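Local coordinates for surface glycan binding protein B (PDB 6E57), which binds mixed-linkage beta-glucan at the cell surface of Bacteroides ovatus and probably helps the bacterium capture this cereal polysaccharide for uptake, at residues A[62-67]-A[94-100]. Numbering follows the deposited sequence.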
# COMPACT_ATOMS: atom_id res chain seq x y z
N ASN A 62 6.44 -28.97 -2.80
CA ASN A 62 7.63 -28.57 -3.55
C ASN A 62 7.22 -27.97 -4.90
O ASN A 62 6.22 -28.39 -5.49
CB ASN A 62 8.60 -29.74 -3.73
CG ASN A 62 9.48 -29.99 -2.52
OD1 ASN A 62 9.19 -29.51 -1.43
ND2 ASN A 62 10.57 -30.71 -2.72
N LEU A 63 8.00 -26.99 -5.36
CA LEU A 63 7.83 -26.39 -6.68
C LEU A 63 8.18 -27.43 -7.74
O LEU A 63 9.34 -27.83 -7.85
CB LEU A 63 8.74 -25.16 -6.80
CG LEU A 63 8.81 -24.52 -8.18
CD1 LEU A 63 7.42 -24.11 -8.66
CD2 LEU A 63 9.76 -23.33 -8.19
N SER A 64 7.17 -27.84 -8.51
CA SER A 64 7.27 -28.93 -9.48
C SER A 64 6.80 -28.45 -10.85
O SER A 64 5.60 -28.29 -11.07
CB SER A 64 6.49 -30.14 -9.01
OG SER A 64 6.48 -31.16 -9.99
N ILE A 65 7.76 -28.22 -11.75
CA ILE A 65 7.50 -27.84 -13.15
C ILE A 65 8.34 -28.75 -14.05
O ILE A 65 9.54 -28.88 -13.83
CB ILE A 65 7.81 -26.35 -13.39
CG1 ILE A 65 7.13 -25.44 -12.36
CG2 ILE A 65 7.45 -25.95 -14.82
CD1 ILE A 65 7.45 -23.97 -12.53
N ALA A 66 7.68 -29.34 -15.06
CA ALA A 66 8.32 -30.27 -16.02
C ALA A 66 8.16 -29.72 -17.44
O ALA A 66 7.05 -29.60 -17.95
CB ALA A 66 7.69 -31.64 -15.89
N LEU A 67 9.30 -29.40 -18.08
CA LEU A 67 9.32 -28.82 -19.43
C LEU A 67 9.41 -29.94 -20.47
O LEU A 67 10.00 -30.98 -20.22
CB LEU A 67 10.53 -27.89 -19.56
CG LEU A 67 10.69 -26.83 -18.47
CD1 LEU A 67 11.98 -26.05 -18.66
CD2 LEU A 67 9.50 -25.88 -18.45
N LYS A 94 15.64 -30.38 -16.98
CA LYS A 94 14.45 -29.66 -17.47
C LYS A 94 13.21 -30.05 -16.66
O LYS A 94 12.08 -29.87 -17.12
CB LYS A 94 14.27 -29.88 -18.98
CG LYS A 94 14.60 -31.28 -19.49
CD LYS A 94 14.17 -31.51 -20.93
CE LYS A 94 14.68 -30.46 -21.90
NZ LYS A 94 16.15 -30.27 -21.80
N GLU A 95 13.43 -30.56 -15.44
CA GLU A 95 12.40 -30.66 -14.41
C GLU A 95 12.98 -30.09 -13.12
O GLU A 95 14.02 -30.55 -12.66
CB GLU A 95 11.94 -32.11 -14.22
CG GLU A 95 10.81 -32.27 -13.21
CD GLU A 95 10.44 -33.70 -12.85
OE1 GLU A 95 11.30 -34.60 -12.99
OE2 GLU A 95 9.28 -33.92 -12.42
N ILE A 96 12.33 -29.07 -12.56
CA ILE A 96 12.73 -28.50 -11.28
C ILE A 96 11.93 -29.18 -10.16
O ILE A 96 10.75 -29.47 -10.32
CB ILE A 96 12.58 -26.97 -11.24
CG1 ILE A 96 13.34 -26.37 -10.05
CG2 ILE A 96 11.12 -26.55 -11.24
CD1 ILE A 96 13.39 -24.86 -10.04
N ASN A 97 12.62 -29.44 -9.05
CA ASN A 97 12.04 -29.89 -7.80
C ASN A 97 12.72 -29.11 -6.66
O ASN A 97 13.89 -29.35 -6.37
CB ASN A 97 12.18 -31.40 -7.61
CG ASN A 97 11.74 -31.86 -6.23
OD1 ASN A 97 10.70 -31.43 -5.73
ND2 ASN A 97 12.52 -32.72 -5.61
N ARG A 98 11.98 -28.19 -6.04
CA ARG A 98 12.55 -27.30 -5.04
C ARG A 98 11.56 -27.06 -3.90
O ARG A 98 10.41 -26.69 -4.12
CB ARG A 98 12.95 -25.97 -5.69
CG ARG A 98 13.68 -25.03 -4.74
CD ARG A 98 14.53 -23.99 -5.44
NE ARG A 98 15.57 -23.50 -4.55
CZ ARG A 98 16.70 -24.15 -4.30
NH1 ARG A 98 16.93 -25.33 -4.85
NH2 ARG A 98 17.62 -23.60 -3.51
N SER A 99 12.03 -27.29 -2.67
CA SER A 99 11.35 -26.90 -1.44
C SER A 99 11.71 -25.45 -1.11
O SER A 99 12.88 -25.11 -0.97
CB SER A 99 11.73 -27.84 -0.32
OG SER A 99 10.82 -27.72 0.77
N LEU A 100 10.68 -24.59 -1.00
CA LEU A 100 10.84 -23.17 -0.72
C LEU A 100 10.12 -22.83 0.59
O LEU A 100 9.09 -23.42 0.91
CB LEU A 100 10.25 -22.36 -1.87
CG LEU A 100 10.93 -22.51 -3.23
CD1 LEU A 100 10.06 -21.94 -4.34
CD2 LEU A 100 12.31 -21.86 -3.24
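Asn-62 ND2 donates an N-H to Asn-97 OD1 at 3.1 Å in a fairly straight bond. That oxygen lies in the amide plane of Asn-62, whereas the donor stands tilted 34° from the Asn-97 carbonyl plane. An asparagine suits this place because its other end, OD1, also takes a weak hydrogen bond from Ser-99 OG. With CG anti to the backbone N (chi1 172°), Asn-97 brings OD1 within bonding distance. Replacing Asn-62 by alanine is likely to leave Asn-97 OD1 without this donor, the Asn-97 amide freer to turn, and Ser-99 OG without its weak acceptor. Beneath these side chains, Leu-63 N reaches Arg-98 O at 2.7 Å and Arg-98 N returns to Leu-63 O; further along, Ile-96 N bonds Ile-65 O and Leu-67 N bonds Lys-94 O. This antiparallel pairing joins the middle and edge strands of a three-stranded sheet in the N-terminal beta-sandwich domain, far from the glycan site. Leu-63, Ile-65 and Ile-96 put aliphatic side chains on the face turned to the other sheet, where Trp-79, Leu-107 and Val-125 cover them; Ile-96 CG2 packs 4.0 Å from Ile-65 CB. Leu-100, beyond the strand, joins them, while Arg-98 shares this face but leads its guanidinium away. Ser-64, Ala-66, Glu-95 and Asn-97 share the opposite, more solvent-accessible face, where small or polar side chains cost little.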